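Long-range contacts in uncharacterized protein (Bacteroides ovatus CL02T12C04, PDB 6PTM), which probably acts as an exo-carrageenase of glycoside hydrolase family 42, cleaving sugars from the ends of carrageenan-derived chains: residues A[193-198]-A[226-231]; A[266-271]-A[375-380]; A[288-293]-A[391-396]. All blocks are in the same frame, centred on the assembly; numbering follows the deposited sequence.

Contact 1. Residues A[193-198]-A[226-231]. With EDO (1,2-ethanediol), chain B.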
loop_
_atom_site.group_PDB
_atom_site.type_symbol
_atom_site.label_atom_id
_atom_site.label_comp_id
_atom_site.label_asym_id
_atom_site.label_seq_id
_atom_site.Cartn_x
_atom_site.Cartn_y
_atom_site.Cartn_z
ATOM N N GLY A 193 2.061 11.871 16.373
ATOM C CA GLY A 193 3.406 11.552 15.887
ATOM C C GLY A 193 4.374 12.683 16.119
ATOM O O GLY A 193 4.058 13.635 16.864
ATOM N N PHE A 194 5.564 12.522 15.570
ATOM C CA PHE A 194 6.701 13.430 15.799
ATOM C C PHE A 194 7.564 13.425 14.537
ATOM O O PHE A 194 7.751 12.358 13.935
ATOM C CB PHE A 194 7.468 13.035 17.061
ATOM C CG PHE A 194 8.493 14.077 17.408
ATOM C CD1 PHE A 194 8.107 15.266 18.009
ATOM C CD2 PHE A 194 9.828 13.909 17.075
ATOM C CE1 PHE A 194 9.044 16.266 18.270
ATOM C CE2 PHE A 194 10.764 14.902 17.357
ATOM C CZ PHE A 194 10.373 16.074 17.965
ATOM N N PHE A 195 7.981 14.610 14.096
ATOM C CA PHE A 195 8.823 14.810 12.890
ATOM C C PHE A 195 10.225 15.183 13.356
ATOM O O PHE A 195 10.347 16.051 14.202
ATOM C CB PHE A 195 8.260 15.938 12.029
ATOM C CG PHE A 195 9.143 16.322 10.874
ATOM C CD1 PHE A 195 10.061 17.358 10.987
ATOM C CD2 PHE A 195 9.059 15.643 9.673
ATOM C CE1 PHE A 195 10.870 17.702 9.913
ATOM C CE2 PHE A 195 9.852 15.998 8.596
ATOM C CZ PHE A 195 10.770 17.015 8.724
ATOM N N MET A 196 11.256 14.570 12.806
ATOM C CA MET A 196 12.632 15.073 13.017
ATOM C C MET A 196 13.459 14.879 11.750
ATOM O O MET A 196 13.004 14.186 10.833
ATOM C CB MET A 196 13.299 14.371 14.198
ATOM C CG MET A 196 13.354 12.891 14.065
ATOM S SD MET A 196 14.021 12.297 15.626
ATOM C CE MET A 196 14.097 10.555 15.211
ATOM N N THR A 197 14.628 15.515 11.725
ATOM C CA THR A 197 15.529 15.614 10.565
ATOM C C THR A 197 16.967 15.593 11.077
ATOM O O THR A 197 17.238 16.119 12.205
ATOM C CB THR A 197 15.192 16.864 9.739
ATOM O OG1 THR A 197 16.132 16.878 8.679
ATOM C CG2 THR A 197 15.260 18.163 10.511
ATOM N N ASN A 198 17.880 15.046 10.274
ATOM C CA ASN A 198 19.308 15.131 10.630
ATOM C C ASN A 198 19.730 16.604 10.786
ATOM O O ASN A 198 20.700 16.840 11.476
ATOM C CB ASN A 198 20.158 14.335 9.658
ATOM C CG ASN A 198 19.898 12.856 9.824
ATOM O OD1 ASN A 198 20.229 12.281 10.849
ATOM N ND2 ASN A 198 19.335 12.246 8.814
ATOM N N PHE A 226 3.044 7.947 14.775
ATOM C CA PHE A 226 4.339 7.472 14.247
ATOM C C PHE A 226 5.355 8.619 14.206
ATOM O O PHE A 226 5.011 9.830 14.224
ATOM C CB PHE A 226 4.125 6.779 12.909
ATOM C CG PHE A 226 3.976 7.684 11.722
ATOM C CD1 PHE A 226 2.769 8.304 11.455
ATOM C CD2 PHE A 226 5.012 7.863 10.831
ATOM C CE1 PHE A 226 2.607 9.115 10.348
ATOM C CE2 PHE A 226 4.835 8.642 9.696
ATOM C CZ PHE A 226 3.629 9.257 9.451
ATOM N N VAL A 227 6.626 8.220 14.213
ATOM C CA VAL A 227 7.789 9.149 14.121
ATOM C C VAL A 227 8.265 9.173 12.667
ATOM O O VAL A 227 8.468 8.106 12.064
ATOM C CB VAL A 227 8.910 8.735 15.080
ATOM C CG1 VAL A 227 10.087 9.693 15.014
ATOM C CG2 VAL A 227 8.391 8.610 16.502
ATOM N N PHE A 228 8.401 10.364 12.118
ATOM C CA PHE A 228 8.781 10.589 10.698
ATOM C C PHE A 228 10.247 11.008 10.671
ATOM O O PHE A 228 10.546 12.113 11.170
ATOM C CB PHE A 228 7.866 11.658 10.119
ATOM C CG PHE A 228 7.965 11.869 8.631
ATOM C CD1 PHE A 228 9.074 12.466 8.061
ATOM C CD2 PHE A 228 6.904 11.543 7.805
ATOM C CE1 PHE A 228 9.140 12.657 6.689
ATOM C CE2 PHE A 228 6.955 11.794 6.439
ATOM C CZ PHE A 228 8.069 12.354 5.890
ATOM N N LEU A 229 11.137 10.181 10.112
ATOM C CA LEU A 229 12.552 10.573 9.900
ATOM C C LEU A 229 12.694 11.191 8.517
ATOM O O LEU A 229 12.470 10.465 7.513
ATOM C CB LEU A 229 13.469 9.364 10.031
ATOM C CG LEU A 229 13.873 9.012 11.453
ATOM C CD1 LEU A 229 12.697 8.405 12.182
ATOM C CD2 LEU A 229 15.091 8.062 11.457
ATOM N N ASN A 230 13.057 12.472 8.483
ATOM C CA ASN A 230 13.376 13.242 7.259
ATOM C C ASN A 230 14.834 13.022 6.879
ATOM O O ASN A 230 15.680 12.984 7.800
ATOM C CB ASN A 230 13.159 14.738 7.440
ATOM C CG ASN A 230 13.846 15.529 6.348
ATOM O OD1 ASN A 230 15.054 15.803 6.453
ATOM N ND2 ASN A 230 13.077 15.867 5.311
ATOM N N HIS A 231 15.102 12.867 5.579
ATOM C CA HIS A 231 16.470 12.637 5.042
ATOM C C HIS A 231 16.825 13.619 3.918
ATOM O O HIS A 231 17.909 13.440 3.342
ATOM C CB HIS A 231 16.628 11.167 4.616
ATOM C CG HIS A 231 16.561 10.209 5.758
ATOM N ND1 HIS A 231 17.604 10.049 6.633
ATOM C CD2 HIS A 231 15.574 9.384 6.183
ATOM C CE1 HIS A 231 17.264 9.148 7.551
ATOM N NE2 HIS A 231 16.021 8.716 7.291
HETATM C C1 EDO B . 9.526 15.295 4.008
HETATM O O1 EDO B . 10.283 15.547 5.185
HETATM C C2 EDO B . 10.219 14.253 3.206
HETATM O O2 EDO B . 11.529 14.618 2.758
HETATM O O HOH W 1 17.943 14.628 7.476
#
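The rings of Phe195 and Phe228 run alongside each other from neighbouring strands, with planes 35° apart. They meet obliquely, Phe195 CD2 lying 3.6 Å from Phe228 CD1. An ethanediol, probably from the crystallisation liquor, sits by both. Its O1 lies at the edge of the Phe195 ring and its C2 at the edge of the Phe228 ring. Asn230 crosses the end of the Phe195 ring, its CB 3.5 Å from Phe195 CZ and its amide plane 55° from the ring. That amide splits its work. Asn230 ND2 gives a nearly straight 2.8 Å hydrogen bond to the O1 of ethanediol and another to Ser232. Asn230 OD1 receives Thr197 OG1 at 2.7 Å, from above the carbonyl plane, and also the N-H of Asn233.

Beneath these groups two neighbouring parallel strands of the barrel pair in register. They belong to a beta-alpha-beta unit whose crossover helix is 210-218. Phe228 N to Phe194 O, Met196 N to Phe228 O at 3.0 Å and Asn230 N to Met196 O make the ladder.

The face carrying Phe194, Met196, Val227 and Leu229 is apolar. Met196 has CG between the backbone N and the carbonyl carbon (chi1 57°), and its extended chain carries CE to 4.0 Å from Leu229 CD1. Helices 210-218 and 261-278 cover this side.

The two faces thus differ in chemistry. One is sealed by hydrocarbon against helices. The other pairs phenyl rings with a fixed amide, and the diol bound there suggests a pocket able to take up hydroxyl groups.

Contact 2. Residues A[266-271]-A[375-380]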
loop_
_atom_site.group_PDB
_atom_site.type_symbol
_atom_site.label_atom_id
_atom_site.label_comp_id
_atom_site.label_asym_id
_atom_site.label_seq_id
_atom_site.Cartn_x
_atom_site.Cartn_y
_atom_site.Cartn_z
ATOM N N VAL A 266 25.881 11.248 12.098
ATOM C CA VAL A 266 24.809 12.265 12.261
ATOM C C VAL A 266 23.499 11.539 12.593
ATOM O O VAL A 266 22.786 11.953 13.549
ATOM C CB VAL A 266 24.700 13.211 11.042
ATOM C CG1 VAL A 266 23.427 14.034 11.101
ATOM C CG2 VAL A 266 25.910 14.136 10.915
ATOM N N ASN A 267 23.185 10.476 11.852
ATOM C CA ASN A 267 21.952 9.701 12.113
ATOM C C ASN A 267 22.016 9.099 13.523
ATOM O O ASN A 267 21.003 9.188 14.216
ATOM C CB ASN A 267 21.707 8.667 11.014
ATOM C CG ASN A 267 21.117 9.327 9.795
ATOM O OD1 ASN A 267 19.897 9.436 9.656
ATOM N ND2 ASN A 267 21.973 9.811 8.923
ATOM N N SER A 268 23.137 8.494 13.915
ATOM C CA SER A 268 23.358 7.918 15.273
ATOM C C SER A 268 23.128 9.016 16.326
ATOM O O SER A 268 22.433 8.755 17.315
ATOM C CB SER A 268 24.718 7.283 15.398
ATOM O OG SER A 268 24.753 6.082 14.628
ATOM N N ASP A 269 23.618 10.226 16.062
ATOM C CA ASP A 269 23.521 11.360 17.020
ATOM C C ASP A 269 22.062 11.809 17.114
ATOM O O ASP A 269 21.591 12.060 18.251
ATOM C CB ASP A 269 24.473 12.507 16.656
ATOM C CG ASP A 269 25.918 12.273 17.056
ATOM O OD1 ASP A 269 26.172 11.368 17.831
ATOM O OD2 ASP A 269 26.757 13.037 16.609
ATOM N N LEU A 270 21.375 11.927 15.975
ATOM C CA LEU A 270 19.939 12.281 15.972
ATOM C C LEU A 270 19.176 11.288 16.854
ATOM O O LEU A 270 18.451 11.750 17.776
ATOM C CB LEU A 270 19.361 12.332 14.547
ATOM C CG LEU A 270 17.900 12.762 14.487
ATOM C CD1 LEU A 270 17.724 14.181 15.030
ATOM C CD2 LEU A 270 17.360 12.694 13.066
ATOM N N ILE A 271 19.381 9.988 16.638
ATOM C CA ILE A 271 18.523 8.945 17.269
ATOM C C ILE A 271 18.810 8.891 18.774
ATOM O O ILE A 271 17.867 8.886 19.545
ATOM C CB ILE A 271 18.726 7.627 16.510
ATOM C CG1 ILE A 271 18.056 7.711 15.140
ATOM C CG2 ILE A 271 18.207 6.451 17.287
ATOM C CD1 ILE A 271 18.530 6.673 14.140
ATOM N N PHE A 375 18.805 0.655 6.045
ATOM C CA PHE A 375 17.543 0.653 6.816
ATOM C C PHE A 375 17.699 -0.248 8.038
ATOM O O PHE A 375 17.091 0.113 9.083
ATOM C CB PHE A 375 16.358 0.297 5.918
ATOM C CG PHE A 375 15.950 1.447 5.046
ATOM C CD1 PHE A 375 15.548 2.643 5.611
ATOM C CD2 PHE A 375 16.026 1.362 3.669
ATOM C CE1 PHE A 375 15.189 3.707 4.809
ATOM C CE2 PHE A 375 15.675 2.435 2.873
ATOM C CZ PHE A 375 15.288 3.614 3.441
ATOM N N SER A 376 18.477 -1.329 7.946
ATOM C CA SER A 376 18.849 -2.156 9.111
ATOM C C SER A 376 19.638 -1.318 10.127
ATOM O O SER A 376 19.319 -1.415 11.333
ATOM C CB SER A 376 19.595 -3.426 8.725
ATOM O OG SER A 376 18.721 -4.294 8.010
ATOM N N PHE A 377 20.631 -0.551 9.681
ATOM C CA PHE A 377 21.413 0.377 10.546
ATOM C C PHE A 377 20.447 1.338 11.256
ATOM O O PHE A 377 20.492 1.413 12.484
ATOM C CB PHE A 377 22.487 1.133 9.751
ATOM C CG PHE A 377 23.038 2.361 10.435
ATOM C CD1 PHE A 377 23.949 2.248 11.480
ATOM C CD2 PHE A 377 22.625 3.629 10.041
ATOM C CE1 PHE A 377 24.410 3.379 12.141
ATOM C CE2 PHE A 377 23.087 4.760 10.705
ATOM C CZ PHE A 377 23.970 4.631 11.760
ATOM N N LEU A 378 19.555 2.027 10.549
ATOM C CA LEU A 378 18.650 3.022 11.207
ATOM C C LEU A 378 17.796 2.332 12.278
ATOM O O LEU A 378 17.709 2.853 13.398
ATOM C CB LEU A 378 17.757 3.701 10.157
ATOM C CG LEU A 378 18.460 4.695 9.241
ATOM C CD1 LEU A 378 17.471 5.273 8.230
ATOM C CD2 LEU A 378 19.169 5.822 10.026
ATOM N N LYS A 379 17.180 1.200 11.939
ATOM C CA LYS A 379 16.365 0.391 12.869
ATOM C C LYS A 379 17.209 -0.050 14.070
ATOM O O LYS A 379 16.717 0.121 15.224
ATOM C CB LYS A 379 15.760 -0.835 12.179
ATOM C CG LYS A 379 15.082 -1.807 13.134
ATOM C CD LYS A 379 14.516 -3.057 12.501
ATOM C CE LYS A 379 15.536 -3.833 11.700
ATOM N NZ LYS A 379 15.047 -5.203 11.379
ATOM N N ASN A 380 18.434 -0.539 13.860
ATOM C CA ASN A 380 19.261 -1.022 15.007
ATOM C C ASN A 380 19.635 0.164 15.899
ATOM O O ASN A 380 19.601 -0.019 17.114
ATOM C CB ASN A 380 20.470 -1.864 14.605
ATOM C CG ASN A 380 20.055 -3.092 13.825
ATOM O OD1 ASN A 380 18.953 -3.633 14.019
ATOM N ND2 ASN A 380 20.900 -3.496 12.884
#
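Phe377 has CG anti to its backbone N (chi1 163°), which swings the ring across to Asn267 and Ser268. Leu378 instead has CG anti to its carbonyl carbon (chi1 -72°), and its CD2 branch reaches the same neighbouring helix. The two helices belong to the outer layer of a beta/alpha barrel, the fold of family 42 glycosidases. They run in the same general direction, with short-segment axes 10.4 Å apart and crossing at -29°. The spacing is wide, and side chains make most of the contact.

The Phe377 ring is met at its edge. Ser268 OG lies near the ring plane, 3.3 Å from Phe377 CZ. Asn267 CB comes to the same rim, 4.2 Å from Phe377 CE2. The hydroxyl of Ser268 finds its polar partners in Glu381 and the carbonyl of Arg264.

Leu378 CD2 rests obliquely against Asn267, 3.9 Å from Asn267 CB and 3.7 Å from Asn267 OD1. No hydrogen bond joins the two segments. The buried amide of Asn267 has its partners outside them: ND2 bonds to the carbonyl of Ala263 and the hydroxyl of Tyr256, and OD1 accepts from Asn198 ND2. These bonds hold the amide in one orientation, so Leu378 meets a fixed surface.

One turn further along, Ile271 packs against the same leucine and against Glu381, Ile382 and Tyr385 of the partner helix. The contact therefore joins two helices of the barrel's outer layer by hydrocarbon and a ring edge. At its far end, Ile271 CD1 lies 4.2 Å from Leu378 CD2 and 4.0 Å from Leu378 O.

Contact 3. Residues A[288-293]-A[391-396]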
loop_
_atom_site.group_PDB
_atom_site.type_symbol
_atom_site.label_atom_id
_atom_site.label_comp_id
_atom_site.label_asym_id
_atom_site.label_seq_id
_atom_site.Cartn_x
_atom_site.Cartn_y
_atom_site.Cartn_z
ATOM N N TYR A 288 8.169 3.854 13.745
ATOM C CA TYR A 288 9.188 4.801 13.255
ATOM C C TYR A 288 9.326 4.616 11.743
ATOM O O TYR A 288 9.722 3.530 11.243
ATOM C CB TYR A 288 10.519 4.563 13.970
ATOM C CG TYR A 288 10.507 4.786 15.457
ATOM C CD1 TYR A 288 9.971 3.828 16.315
ATOM C CD2 TYR A 288 11.114 5.900 16.019
ATOM C CE1 TYR A 288 9.981 4.006 17.688
ATOM C CE2 TYR A 288 11.137 6.090 17.396
ATOM C CZ TYR A 288 10.568 5.138 18.230
ATOM O OH TYR A 288 10.595 5.263 19.584
ATOM N N MET A 289 8.991 5.675 11.018
ATOM C CA MET A 289 8.974 5.679 9.536
ATOM C C MET A 289 10.352 6.125 9.052
ATOM O O MET A 289 10.704 7.301 9.284
ATOM C CB MET A 289 7.873 6.636 9.082
ATOM C CG MET A 289 7.318 6.334 7.715
ATOM S SD MET A 289 8.420 6.840 6.425
ATOM C CE MET A 289 8.652 8.596 6.712
ATOM N N LEU A 290 11.145 5.218 8.484
ATOM C CA LEU A 290 12.608 5.432 8.384
ATOM C C LEU A 290 12.952 6.306 7.173
ATOM O O LEU A 290 14.017 6.918 7.221
ATOM C CB LEU A 290 13.371 4.106 8.320
ATOM C CG LEU A 290 13.204 3.193 9.530
ATOM C CD1 LEU A 290 13.977 1.898 9.342
ATOM C CD2 LEU A 290 13.606 3.889 10.819
ATOM N N CYS A 291 12.093 6.384 6.152
ATOM C CA CYS A 291 12.302 7.301 5.016
ATOM C C CYS A 291 11.017 7.404 4.183
ATOM O O CYS A 291 10.360 6.361 3.938
ATOM C CB CYS A 291 13.442 6.816 4.118
ATOM S SG CYS A 291 14.013 8.062 2.928
ATOM N N ASN A 292 10.748 8.619 3.713
ATOM C CA ASN A 292 9.742 8.999 2.689
ATOM C C ASN A 292 10.210 8.597 1.270
ATOM O O ASN A 292 11.143 9.237 0.767
ATOM C CB ASN A 292 9.566 10.518 2.762
ATOM C CG ASN A 292 8.450 11.031 1.888
ATOM O OD1 ASN A 292 7.306 11.260 2.334
ATOM N ND2 ASN A 292 8.786 11.216 0.638
ATOM N N GLU A 293 9.516 7.670 0.607
ATOM C CA GLU A 293 9.692 7.304 -0.831
ATOM C C GLU A 293 11.176 7.218 -1.155
ATOM O O GLU A 293 11.679 7.924 -2.037
ATOM C CB GLU A 293 9.018 8.304 -1.772
ATOM C CG GLU A 293 7.500 8.324 -1.619
ATOM C CD GLU A 293 6.769 8.945 -2.806
ATOM O OE1 GLU A 293 7.407 9.751 -3.522
ATOM O OE2 GLU A 293 5.588 8.623 -2.996
ATOM N N THR A 391 9.454 -0.481 13.202
ATOM C CA THR A 391 9.890 0.355 12.078
ATOM C C THR A 391 9.119 -0.039 10.828
ATOM O O THR A 391 8.709 -1.212 10.681
ATOM C CB THR A 391 11.406 0.300 11.882
ATOM O OG1 THR A 391 11.783 -1.007 11.436
ATOM C CG2 THR A 391 12.142 0.669 13.153
ATOM N N HIS A 392 9.051 0.927 9.928
ATOM C CA HIS A 392 8.575 0.748 8.553
ATOM C C HIS A 392 9.163 1.839 7.689
ATOM O O HIS A 392 9.759 2.794 8.204
ATOM C CB HIS A 392 7.033 0.729 8.522
ATOM C CG HIS A 392 6.405 1.866 9.240
ATOM N ND1 HIS A 392 5.923 2.982 8.579
ATOM C CD2 HIS A 392 6.140 2.041 10.550
ATOM C CE1 HIS A 392 5.405 3.810 9.460
ATOM N NE2 HIS A 392 5.515 3.246 10.699
ATOM N N ILE A 393 8.915 1.697 6.401
ATOM C CA ILE A 393 9.459 2.576 5.344
ATOM C C ILE A 393 8.305 2.950 4.407
ATOM O O ILE A 393 7.501 2.045 4.044
ATOM C CB ILE A 393 10.612 1.831 4.642
ATOM C CG1 ILE A 393 11.671 1.346 5.639
ATOM C CG2 ILE A 393 11.231 2.666 3.536
ATOM C CD1 ILE A 393 12.552 0.219 5.068
ATOM N N LYS A 394 8.223 4.221 4.006
ATOM C CA LYS A 394 7.167 4.655 3.050
ATOM C C LYS A 394 7.608 4.251 1.634
ATOM O O LYS A 394 8.037 5.106 0.828
ATOM C CB LYS A 394 6.870 6.139 3.195
ATOM C CG LYS A 394 5.764 6.622 2.261
ATOM C CD LYS A 394 5.628 8.098 2.201
ATOM C CE LYS A 394 5.216 8.700 3.539
ATOM N NZ LYS A 394 4.965 10.164 3.431
ATOM N N ILE A 395 7.543 2.953 1.365
ATOM C CA ILE A 395 8.017 2.367 0.084
ATOM C C ILE A 395 6.956 2.616 -0.981
ATOM O O ILE A 395 5.779 2.357 -0.707
ATOM C CB ILE A 395 8.294 0.866 0.232
ATOM C CG1 ILE A 395 9.452 0.600 1.195
ATOM C CG2 ILE A 395 8.521 0.255 -1.133
ATOM C CD1 ILE A 395 9.474 -0.834 1.665
ATOM N N MET A 396 7.378 3.050 -2.167
ATOM C CA MET A 396 6.461 3.162 -3.328
ATOM C C MET A 396 6.247 1.757 -3.875
ATOM O O MET A 396 7.170 1.188 -4.418
ATOM C CB MET A 396 7.081 4.046 -4.407
ATOM C CG MET A 396 7.219 5.489 -3.981
ATOM S SD MET A 396 8.491 6.317 -4.947
ATOM C CE MET A 396 8.006 5.924 -6.643
#
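Lys394 CB lies 3.7 Å from Met289 SD and 3.6 Å from Cys291 O, across two neighbouring parallel strands of the beta/alpha barrel. Farther out, Lys394 CD and Lys394 CE pass alongside Asn292 OD1. At the tip, Lys394 NZ donates to Asn292 OD1 at 2.8 Å, tilted 31° from the carbonyl plane. The same nitrogen makes a salt bridge to Glu470 of strand 466-471, farther round the barrel. The chain leaves with CG anti to the backbone N and bends at chi3 (-64°), which brings the ammonium beside the amide.

A beta bulge shifts the register by one between Met289 and Asn292. Before it, His392 N bonds to Tyr288 O and Leu290 N to His392 O at 2.8 Å. After it, Lys394 N bonds to Cys291 O.

His392 turns one face of its ring to Tyr288 O and Met289 CA. Its CE1 is 3.6 Å from Met289 CG, the two side chains crossing at about a right angle. NE2 is bonded to the carbonyl of Leu286, which fixes the ring's rotation, and Phe467 also meets the ring. With alanine in place of this histidine, that carbonyl would probably lose its mate and a gap would open beside Met289 and Phe467.

Asn292 and Glu293 close the fourth barrel strand. Clan GH-A enzymes such as family 42 carry an Asn-Glu pair there, its glutamate the acid/base. Glu293 is consistent with that role, and Glu470, on the seventh strand, with the nucleophile's. Glu293 OE2 lies 3.7 Å from Met396 CG.

Overall arrangement
All three contacts belong to one beta/alpha barrel. Contacts 1 and 3 lie on four consecutive parallel strands of it, ordered 192-197, 225-230, 288-292, 391-394, with centres about 10 Å apart. Strands 225-230 and 288-292 are neighbours and join them by backbone bonds. Contact 2 lies outside the strands, about 12 Å from contact 1 and 13 Å from contact 3, centre to centre. Its helices 261-278 and 358-385 lead into strands 288-292 and 391-394. Along the chain contact 1 closes first, and then contacts 2 and 3 alternate. Leu270 packs on Thr197 O and Phe375 on Ile393, tying these helices to the strands. The strands' C-terminal ends face the side where enzymes of this fold place their active site.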